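Local atomic coordinates of ripening-associated protein (Musa acuminata, PDB entry 4PIT), a protein that binds mannose-containing glycans, here a dimannose, as a lectin of the jacalin-related family. Residues G34-G39 / G105-T110; A77-N82 / L89-F94; S28-S33 / P62-L67; E69-V74 / S95-A100. The protein carries 1 engineered substitution. All coordinates share one frame; numbering follows the deposited sequence.

Contact 1 of 4, residues G34-G39 / G105-T110; sequences GDVVDG and GNTGGT. With MAN (alpha-D-mannopyranose), chain G; MAN (alpha-D-mannopyranose), chain C.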
# COMPACT_ATOMS: atom_id res chain seq x y z
N GLY B 34 -13.79 1.00 19.06
CA GLY B 34 -15.03 0.42 19.57
C GLY B 34 -15.70 -0.22 18.38
O GLY B 34 -15.16 -1.16 17.79
N ASP B 35 -16.82 0.38 17.93
CA ASP B 35 -17.43 -0.05 16.66
C ASP B 35 -16.43 0.23 15.52
O ASP B 35 -16.32 -0.55 14.57
CB ASP B 35 -18.70 0.76 16.39
CG ASP B 35 -19.93 0.44 17.21
OD1 ASP B 35 -19.89 -0.54 17.98
OD2 ASP B 35 -20.91 1.18 17.09
N VAL B 36 -15.73 1.37 15.62
CA VAL B 36 -14.75 1.78 14.61
C VAL B 36 -13.45 2.18 15.28
O VAL B 36 -13.32 2.06 16.50
CB VAL B 36 -15.29 2.93 13.71
CG1 VAL B 36 -16.54 2.50 12.95
CG2 VAL B 36 -15.55 4.22 14.51
N VAL B 37 -12.49 2.69 14.49
CA VAL B 37 -11.25 3.20 15.07
C VAL B 37 -11.50 4.66 15.41
O VAL B 37 -11.72 5.49 14.52
CB VAL B 37 -10.06 3.01 14.10
CG1 VAL B 37 -8.77 3.56 14.73
CG2 VAL B 37 -9.87 1.53 13.77
N ASP B 38 -11.53 4.97 16.72
CA ASP B 38 -11.78 6.32 17.18
C ASP B 38 -10.58 7.22 17.03
O ASP B 38 -10.72 8.39 16.79
CB ASP B 38 -12.16 6.26 18.67
CG ASP B 38 -13.52 5.60 18.87
OD1 ASP B 38 -13.57 4.34 18.88
OD2 ASP B 38 -14.52 6.34 18.92
N GLY B 39 -9.39 6.68 17.24
CA GLY B 39 -8.23 7.53 17.19
C GLY B 39 -7.00 6.76 17.52
O GLY B 39 -7.05 5.54 17.74
N GLY B 105 -11.27 -2.72 16.05
CA GLY B 105 -12.45 -2.12 15.44
C GLY B 105 -13.39 -3.23 15.00
O GLY B 105 -12.94 -4.36 14.76
N ASN B 106 -14.68 -2.93 14.84
CA ASN B 106 -15.68 -3.96 14.56
C ASN B 106 -16.56 -3.69 13.35
O ASN B 106 -17.58 -4.39 13.18
CB ASN B 106 -16.57 -4.11 15.81
CG ASN B 106 -15.86 -4.71 17.01
OD1 ASN B 106 -16.00 -4.24 18.14
ND2 ASN B 106 -15.09 -5.75 16.79
N THR B 107 -16.18 -2.76 12.47
CA THR B 107 -17.01 -2.44 11.32
C THR B 107 -16.24 -2.69 10.03
O THR B 107 -15.19 -2.10 9.79
CB THR B 107 -17.54 -1.00 11.40
OG1 THR B 107 -18.19 -0.78 12.66
CG2 THR B 107 -18.52 -0.67 10.26
N GLY B 108 -16.80 -3.57 9.21
CA GLY B 108 -16.22 -3.90 7.93
C GLY B 108 -16.65 -2.91 6.87
O GLY B 108 -17.58 -2.11 7.08
N GLY B 109 -16.00 -2.98 5.73
CA GLY B 109 -16.35 -2.14 4.60
C GLY B 109 -15.52 -2.52 3.40
O GLY B 109 -15.75 -3.57 2.78
N THR B 110 -14.57 -1.66 3.05
CA THR B 110 -13.67 -1.92 1.93
C THR B 110 -12.32 -2.26 2.50
O THR B 110 -11.71 -1.38 3.11
CB THR B 110 -13.59 -0.71 0.99
OG1 THR B 110 -14.91 -0.35 0.56
CG2 THR B 110 -12.70 -0.98 -0.24
C1 MAN G . -18.80 2.25 20.70
C2 MAN G . -17.99 2.63 21.93
C3 MAN G . -17.50 4.08 21.84
C4 MAN G . -16.79 4.36 20.52
C5 MAN G . -17.67 3.95 19.34
C6 MAN G . -16.96 4.06 18.00
O2 MAN G . -16.90 1.72 22.04
O3 MAN G . -16.63 4.39 22.92
O4 MAN G . -16.54 5.75 20.45
O5 MAN G . -18.08 2.58 19.49
O6 MAN G . -15.80 3.22 17.93
C1 MAN C . -21.74 3.58 19.24
C2 MAN C . -21.11 2.39 19.98
C3 MAN C . -22.15 1.66 20.83
C4 MAN C . -22.89 2.63 21.74
C5 MAN C . -23.48 3.75 20.89
C6 MAN C . -24.23 4.80 21.67
O1 MAN C . -22.57 3.11 18.22
O2 MAN C . -20.06 2.90 20.80
O3 MAN C . -21.55 0.61 21.58
O4 MAN C . -23.91 1.95 22.46
O5 MAN C . -22.44 4.42 20.17
O6 MAN C . -25.11 5.53 20.82
O HOH W 1 -18.13 -2.39 19.18

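Contact 2 of 4, residues A77-N82 / L89-F94; sequences AGEVAN and LGKLGF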
# COMPACT_ATOMS: atom_id res chain seq x y z
N ALA B 77 -2.98 -2.93 7.92
CA ALA B 77 -4.15 -3.34 7.16
C ALA B 77 -5.40 -2.94 7.91
O ALA B 77 -5.35 -2.60 9.08
CB ALA B 77 -4.13 -4.85 6.92
N GLY B 78 -6.54 -3.01 7.24
CA GLY B 78 -7.78 -2.71 7.93
C GLY B 78 -8.92 -2.63 6.97
O GLY B 78 -8.88 -3.25 5.90
N GLU B 79 -9.97 -1.88 7.37
CA GLU B 79 -11.18 -1.70 6.59
C GLU B 79 -11.63 -0.28 6.64
O GLU B 79 -11.57 0.34 7.71
CB GLU B 79 -12.32 -2.55 7.17
CG GLU B 79 -12.04 -4.03 7.26
CD GLU B 79 -12.59 -4.86 6.13
OE1 GLU B 79 -13.44 -4.34 5.36
OE2 GLU B 79 -12.23 -6.06 6.04
N VAL B 80 -12.04 0.25 5.48
CA VAL B 80 -12.62 1.59 5.36
C VAL B 80 -14.12 1.40 5.40
O VAL B 80 -14.67 0.68 4.56
CB VAL B 80 -12.14 2.34 4.11
CG1 VAL B 80 -12.85 3.68 3.98
CG2 VAL B 80 -10.62 2.53 4.16
N ALA B 81 -14.78 2.00 6.40
CA ALA B 81 -16.21 1.78 6.63
C ALA B 81 -17.01 3.04 6.58
O ALA B 81 -16.50 4.13 6.79
CB ALA B 81 -16.39 1.15 8.00
N ASN B 82 -18.32 2.87 6.34
CA ASN B 82 -19.29 3.96 6.42
C ASN B 82 -19.88 3.89 7.79
O ASN B 82 -20.41 2.84 8.14
CB ASN B 82 -20.40 3.74 5.39
CG ASN B 82 -19.94 3.92 3.98
OD1 ASN B 82 -19.28 4.90 3.65
ND2 ASN B 82 -20.25 2.95 3.12
N LEU B 89 -11.90 4.71 9.32
CA LEU B 89 -11.31 3.40 9.50
C LEU B 89 -12.23 2.61 10.41
O LEU B 89 -12.43 2.98 11.58
CB LEU B 89 -9.90 3.52 10.11
CG LEU B 89 -8.86 4.09 9.15
CD1 LEU B 89 -7.73 4.64 9.94
CD2 LEU B 89 -8.39 3.01 8.14
N GLY B 90 -12.84 1.56 9.87
CA GLY B 90 -13.67 0.67 10.68
C GLY B 90 -12.87 -0.35 11.48
O GLY B 90 -13.30 -0.80 12.55
N LYS B 91 -11.70 -0.74 10.93
CA LYS B 91 -10.76 -1.69 11.52
C LYS B 91 -9.36 -1.27 11.16
O LYS B 91 -9.15 -0.81 10.03
CB LYS B 91 -11.00 -3.12 11.01
CG LYS B 91 -12.38 -3.67 11.29
CD LYS B 91 -12.45 -5.14 10.98
CE LYS B 91 -13.83 -5.63 11.28
NZ LYS B 91 -13.98 -7.08 10.94
N LEU B 92 -8.41 -1.49 12.07
CA LEU B 92 -7.00 -1.18 11.81
C LEU B 92 -6.11 -2.13 12.58
O LEU B 92 -6.25 -2.29 13.79
CB LEU B 92 -6.71 0.28 12.20
CG LEU B 92 -5.25 0.77 12.02
CD1 LEU B 92 -4.88 0.83 10.54
CD2 LEU B 92 -5.09 2.16 12.60
N GLY B 93 -5.15 -2.68 11.88
CA GLY B 93 -4.15 -3.52 12.52
C GLY B 93 -2.78 -3.29 11.95
O GLY B 93 -2.61 -2.60 10.93
N PHE B 94 -1.77 -3.89 12.61
CA PHE B 94 -0.37 -3.77 12.18
C PHE B 94 0.35 -5.06 12.38
O PHE B 94 0.01 -5.83 13.30
CB PHE B 94 0.37 -2.71 13.03
CG PHE B 94 -0.06 -1.29 12.77
CD1 PHE B 94 -1.10 -0.71 13.48
CD2 PHE B 94 0.59 -0.52 11.80
CE1 PHE B 94 -1.50 0.62 13.23
CE2 PHE B 94 0.19 0.81 11.55
CZ PHE B 94 -0.85 1.36 12.27

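Contact 3 of 4, residues S28-S33 / P62-L67; sequences SVKIFS and PHEIVL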
# COMPACT_ATOMS: atom_id res chain seq x y z
N SER B 28 5.73 3.43 20.41
CA SER B 28 4.48 2.72 20.65
C SER B 28 3.34 3.41 19.93
O SER B 28 3.41 4.60 19.59
CB SER B 28 4.17 2.56 22.13
OG SER B 28 3.94 3.80 22.76
N VAL B 29 2.31 2.61 19.63
CA VAL B 29 1.10 3.07 19.00
C VAL B 29 -0.05 2.58 19.86
O VAL B 29 -0.13 1.38 20.11
CB VAL B 29 1.00 2.57 17.53
CG1 VAL B 29 -0.36 2.92 16.91
CG2 VAL B 29 2.14 3.15 16.67
N LYS B 30 -0.97 3.46 20.25
CA LYS B 30 -2.13 3.06 21.04
C LYS B 30 -3.33 3.32 20.17
O LYS B 30 -3.58 4.48 19.81
CB LYS B 30 -2.18 3.88 22.34
CG LYS B 30 -3.26 3.45 23.31
CD LYS B 30 -3.19 4.28 24.61
CE LYS B 30 -2.06 3.91 25.54
NZ LYS B 30 -2.01 4.86 26.70
N ILE B 31 -4.03 2.25 19.78
CA ILE B 31 -5.20 2.38 18.92
C ILE B 31 -6.45 2.36 19.79
O ILE B 31 -6.65 1.40 20.53
CB ILE B 31 -5.22 1.23 17.88
CG1 ILE B 31 -3.96 1.29 16.95
CG2 ILE B 31 -6.54 1.26 17.04
CD1 ILE B 31 -3.67 -0.02 16.09
N PHE B 32 -7.32 3.39 19.67
CA PHE B 32 -8.58 3.47 20.43
C PHE B 32 -9.68 3.05 19.52
O PHE B 32 -9.81 3.60 18.42
CB PHE B 32 -8.85 4.89 20.94
CG PHE B 32 -7.82 5.36 21.93
CD1 PHE B 32 -6.62 5.92 21.49
CD2 PHE B 32 -8.09 5.32 23.30
CE1 PHE B 32 -5.69 6.42 22.42
CE2 PHE B 32 -7.16 5.83 24.22
CZ PHE B 32 -5.95 6.34 23.77
N SER B 33 -10.44 2.04 19.93
CA SER B 33 -11.48 1.56 19.04
C SER B 33 -12.69 1.07 19.79
O SER B 33 -12.60 0.64 20.95
CB SER B 33 -10.95 0.42 18.17
OG SER B 33 -10.60 -0.73 18.94
N PRO B 62 -8.49 1.55 24.50
CA PRO B 62 -7.12 1.49 23.96
C PRO B 62 -6.58 0.06 23.79
O PRO B 62 -6.86 -0.84 24.59
CB PRO B 62 -6.30 2.24 24.99
CG PRO B 62 -7.03 1.99 26.29
CD PRO B 62 -8.49 2.01 25.91
N HIS B 63 -5.77 -0.11 22.75
CA HIS B 63 -5.03 -1.33 22.42
C HIS B 63 -3.61 -0.90 22.06
O HIS B 63 -3.42 -0.21 21.05
CB HIS B 63 -5.72 -2.05 21.26
CG HIS B 63 -7.17 -2.31 21.51
ND1 HIS B 63 -7.58 -3.36 22.32
CD2 HIS B 63 -8.26 -1.63 21.07
CE1 HIS B 63 -8.91 -3.30 22.34
NE2 HIS B 63 -9.37 -2.28 21.62
N GLU B 64 -2.61 -1.30 22.86
CA GLU B 64 -1.26 -0.81 22.64
C GLU B 64 -0.37 -1.78 21.92
O GLU B 64 -0.40 -3.00 22.15
CB GLU B 64 -0.60 -0.47 23.98
CG GLU B 64 0.29 0.75 23.93
CD GLU B 64 0.63 1.27 25.32
OE1 GLU B 64 0.17 0.68 26.33
OE2 GLU B 64 1.37 2.28 25.41
N ILE B 65 0.48 -1.20 21.07
CA ILE B 65 1.55 -1.86 20.36
C ILE B 65 2.82 -1.21 20.87
O ILE B 65 3.08 -0.05 20.52
CB ILE B 65 1.43 -1.74 18.82
CG1 ILE B 65 0.08 -2.31 18.34
CG2 ILE B 65 2.64 -2.44 18.13
CD1 ILE B 65 -0.17 -2.06 16.81
N VAL B 66 3.56 -1.88 21.76
CA VAL B 66 4.78 -1.32 22.33
C VAL B 66 5.94 -2.03 21.69
O VAL B 66 6.11 -3.25 21.89
CB VAL B 66 4.81 -1.44 23.89
CG1 VAL B 66 6.03 -0.73 24.49
CG2 VAL B 66 3.54 -0.91 24.52
N LEU B 67 6.73 -1.31 20.89
CA LEU B 67 7.83 -1.95 20.17
C LEU B 67 8.99 -2.32 21.08
O LEU B 67 9.53 -1.48 21.80
CB LEU B 67 8.33 -1.05 19.03
CG LEU B 67 7.26 -0.68 18.00
CD1 LEU B 67 7.82 0.33 16.97
CD2 LEU B 67 6.73 -1.94 17.29
O HOH W 2 -12.00 -2.07 21.59

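Contact 4 of 4, residues E69-V74 / S95-A100; sequences EGEYLV and STNKKA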
# COMPACT_ATOMS: atom_id res chain seq x y z
N GLU B 69 13.02 -3.81 21.66
CA GLU B 69 14.28 -3.49 20.97
C GLU B 69 14.38 -4.43 19.77
O GLU B 69 14.06 -5.62 19.89
CB GLU B 69 15.50 -3.60 21.91
CG GLU B 69 16.79 -3.02 21.34
CD GLU B 69 16.80 -1.54 20.99
OE1 GLU B 69 16.21 -0.73 21.75
OE2 GLU B 69 17.44 -1.18 19.97
N GLY B 70 14.69 -3.86 18.62
CA GLY B 70 14.80 -4.61 17.37
C GLY B 70 13.47 -4.96 16.71
O GLY B 70 13.44 -5.76 15.77
N GLU B 71 12.37 -4.38 17.21
CA GLU B 71 11.05 -4.63 16.64
C GLU B 71 10.61 -3.41 15.87
O GLU B 71 10.75 -2.29 16.37
CB GLU B 71 10.04 -4.96 17.74
CG GLU B 71 8.70 -5.47 17.22
CD GLU B 71 7.67 -5.80 18.29
OE1 GLU B 71 7.90 -5.44 19.47
OE2 GLU B 71 6.63 -6.41 17.95
N TYR B 72 10.09 -3.62 14.67
CA TYR B 72 9.64 -2.51 13.83
C TYR B 72 8.38 -2.86 13.11
O TYR B 72 8.07 -4.04 12.92
CB TYR B 72 10.73 -2.09 12.83
CG TYR B 72 11.48 -3.26 12.23
CD1 TYR B 72 11.01 -3.90 11.10
CD2 TYR B 72 12.68 -3.70 12.79
CE1 TYR B 72 11.67 -5.01 10.57
CE2 TYR B 72 13.35 -4.80 12.27
CZ TYR B 72 12.86 -5.45 11.15
OH TYR B 72 13.53 -6.52 10.62
N LEU B 73 7.63 -1.81 12.68
CA LEU B 73 6.37 -2.00 11.97
C LEU B 73 6.62 -2.33 10.51
O LEU B 73 7.27 -1.56 9.81
CB LEU B 73 5.50 -0.72 12.08
CG LEU B 73 5.04 -0.40 13.51
CD1 LEU B 73 4.64 1.07 13.64
CD2 LEU B 73 3.90 -1.37 13.96
N VAL B 74 6.10 -3.47 10.05
CA VAL B 74 6.35 -3.91 8.67
C VAL B 74 5.06 -4.16 7.88
O VAL B 74 5.10 -4.69 6.76
CB VAL B 74 7.25 -5.18 8.61
CG1 VAL B 74 8.63 -4.87 9.16
CG2 VAL B 74 6.60 -6.40 9.29
N SER B 95 1.41 -5.26 11.60
CA SER B 95 2.34 -6.36 11.74
C SER B 95 3.70 -5.81 12.08
O SER B 95 4.10 -4.78 11.55
CB SER B 95 2.48 -7.15 10.42
OG SER B 95 1.22 -7.55 9.92
N THR B 96 4.42 -6.49 12.97
CA THR B 96 5.82 -6.18 13.20
C THR B 96 6.60 -7.38 12.71
O THR B 96 6.02 -8.39 12.32
CB THR B 96 6.15 -5.83 14.65
OG1 THR B 96 6.11 -7.03 15.43
CG2 THR B 96 5.26 -4.73 15.24
N ASN B 97 7.93 -7.30 12.77
CA ASN B 97 8.76 -8.44 12.40
C ASN B 97 8.64 -9.54 13.47
O ASN B 97 9.14 -10.64 13.25
CB ASN B 97 10.21 -7.98 12.23
CG ASN B 97 10.78 -7.32 13.47
OD1 ASN B 97 10.16 -6.46 14.10
ND2 ASN B 97 12.01 -7.67 13.83
N LYS B 98 7.96 -9.26 14.61
CA LYS B 98 7.79 -10.23 15.70
C LYS B 98 6.38 -10.82 15.72
O LYS B 98 6.25 -12.03 15.99
CB LYS B 98 8.15 -9.61 17.06
CG LYS B 98 9.61 -9.17 17.12
CD LYS B 98 10.27 -9.40 18.48
CE LYS B 98 11.78 -9.21 18.43
NZ LYS B 98 12.45 -10.07 17.41
N LYS B 99 5.32 -10.02 15.46
CA LYS B 99 3.98 -10.58 15.46
C LYS B 99 2.95 -9.66 14.85
O LYS B 99 3.25 -8.51 14.54
CB LYS B 99 3.54 -10.93 16.89
CG LYS B 99 3.57 -9.78 17.85
CD LYS B 99 2.66 -10.14 19.03
CE LYS B 99 3.14 -9.52 20.32
N ALA B 100 1.73 -10.16 14.74
CA ALA B 100 0.58 -9.42 14.24
C ALA B 100 -0.21 -8.82 15.42
O ALA B 100 -0.37 -9.45 16.48
CB ALA B 100 -0.31 -10.33 13.42

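Contact 1 of 4, residues G34-G39 / G105-T110
The carbonyl oxygen D35 O is held by two donors of the facing loop. T107 OG1 gives it the shorter bond, 2.7 Å to D35 O, and the backbone N106 N adds one of 2.9 Å to D35 O, so two consecutive residues clamp one carbonyl, both donors lying well above its plane. For this the T107 hydroxyl sits anti to its own carbonyl carbon (chi1 -53°), and T107 lies alongside V36, with OG1 3.7 Å from V36 CG1. Farther out, a water donates to both D35 OD1 and N106 OD1, a second, looser bridge.

With its carbonyl fixed to 105-110, the turn 34-36 offers its N-H groups to the sugar. D35 N points almost straight at the ring oxygen O5 of the chain G mannose, 3.0 Å away (N-H...O 179°), while V36 N reaches O6. D38 closes the site with both carboxylate oxygens: OD1 takes O6, and OD2 takes O4 at 2.6 Å. This is the GXXXD loop of mannose-binding jacalin-related lectins. D35 OD2 accepts from O1 of the chain C mannose and is also bonded to Y83 OH.

V36 packs on F131 and Y83, T107 rests on A81 of strand 73-83, and V37 pairs with L89 and L132 as strand 37-46 sets off into its sheet.

Contact 2 of 4, residues A77-N82 / L89-F94
No ring takes part in the touching between 77-82 and 89-94; the flat groups are the peptide groups, joined by hydrogen bonds, and the carboxylate of E79, whose OE1 accepts from G109 N. F94, the one aromatic ring within the two segments, turns away from 77-82 and packs on L73 and M76. The backbones run antiparallel at 166°. A77 and G93 form a hydrogen-bonded pair, with G93 N 2.8 Å from A77 O and nearly along the C=O axis. G78 then faces L92 as a non-hydrogen-bonded pair, and having no side chain it brings its CA to 3.1 Å from K91 O, a CA-H...O contact.

At E79 the register slips by one. E79 N bonds K91 O at 3.0 Å, but E79 O is shared by two successive N-H groups: G90 N at 2.8 Å, and K91 N, a weak partner at 3.4 Å. G90 and K91 facing E79 make a classic beta bulge, just where the chain turns a corner at G90. Beyond it A81 CB rests on G90 CA at 3.8 Å.

Side by side on one face of the sheet, E79 and K91 point the same way. E79 bends at chi2 (-98°) while K91 runs extended, so aliphatic parts meet, E79 CG 3.9 Å from K91 CD. L89 and L92 leave on the other face, toward F112 and I135.

The charges stay apart, E79 OE2 5.3 Å from K91 NZ, so their attraction is probably modest; backbone bonds do most of the joining, and the carboxylate serves the 105-110 loop.

Contact 3 of 4, residues S28-S33 / P62-L67
K30 and P62 stand side by side and point the same way, the lysine's CG 3.7 Å from P62 CB, while F32 crosses the proline obliquely, its CE2 3.8 Å from P62 CB, so both side chains share that one carbon. K30 leaves its backbone with CG anti to N (chi1 -173°), then bends at chi3 and crosses E64 obliquely; CE comes to 3.8 Å from E64 CD. The charged ends stop short of a salt bridge, K30 NZ being 4.4 Å from E64 OE2.

On the opposite face I31 and I65 cross obliquely and meet tip to tip, CD1 to CD1 at 4.1 Å. Beside them the imidazole of H63 has S33 OG at its edge, near the ring plane, and a water bridges H63 NE2 to S33 O.

Between the two sets of side chains the backbones pair antiparallel and in regular register. V29 exchanges two bonds with I65, and I31 exchanges two with H63, where H63 N to I31 O is 2.8 Å but bent to 135°.

In strand order this pairing joins the first and last strands of a four-stranded Greek key, one of the three sheets of the beta-prism. Strand 61-66 forms the sheet's border; strand 25-33 has 37-46 along its other side. I31 and I65 face F94 of strand 86-96, and H63 stacks on F104 of strand 100-104.

Contact 4 of 4, residues E69-V74 / S95-A100
The amide of N97 lies flat over one face of the Y72 ring, the two planes only 10° apart, with its CG 3.6 Å above the ring and offset toward the rim. Both ends of that amide are tied down. N97 OD1 accepts from Y72 N at 2.9 Å, and N97 ND2 donates to G70 O at 3.1 Å, lying in the plane of that carbonyl. A single side chain therefore stands in for a strand partner opposite residues 70-72. N97 N closes the arrangement with a longer bond of 3.3 Å to Y72 O, nearly along the C=O axis. The amide's pose depends on CG taking the crowded place between backbone N and carbonyl carbon (chi1 57°), as CG of Y72 also does.

This is the open end of the hairpin formed by strands 73-83 and 86-96, in one of the three Greek-key sheets of the beta-prism. The one bridge left here is the non-hydrogen-bonded pair L73 and T96, flanked by V74 N bonding S95 O at 2.8 Å; L73 CD2 packs against T96 CG2.

T96 shapes the turn that follows. Its OG1 accepts from both K98 N and K99 N, an ST turn and ST motif, and gives its own proton to E71 OE2 at 2.6 Å, on that oxygen's anti lone pair. E71 reaches across fully extended, its CG 3.8 Å from K98 CG. The second shell holds this buried carboxylate: Q68 N bonds OE1, and Y101 OH bonds OE2.

In the fold
Contact 1 is the surface contact, a loop-to-loop clamp beside the sugar; the other three are partly buried. Contacts 2 and 4 hold the same hairpin, strands 73-83 and 86-96, at places about 19 Å apart between centres: contact 2 is nearly all backbone bonding, whereas contact 4, at the hairpin's open end, adds side-chain bonds from N97 and T96 to a few backbone ones. Contact 3 belongs to a different sheet, with regular pairing, and meets contact 2 inside the prism, where F94 touches I31 and I65. Contacts 1 and 4 do not touch. E79 ties contact 2 to contact 1 through G109, and F32 bonds D38 and G39, joining contact 3 to the mannose loop.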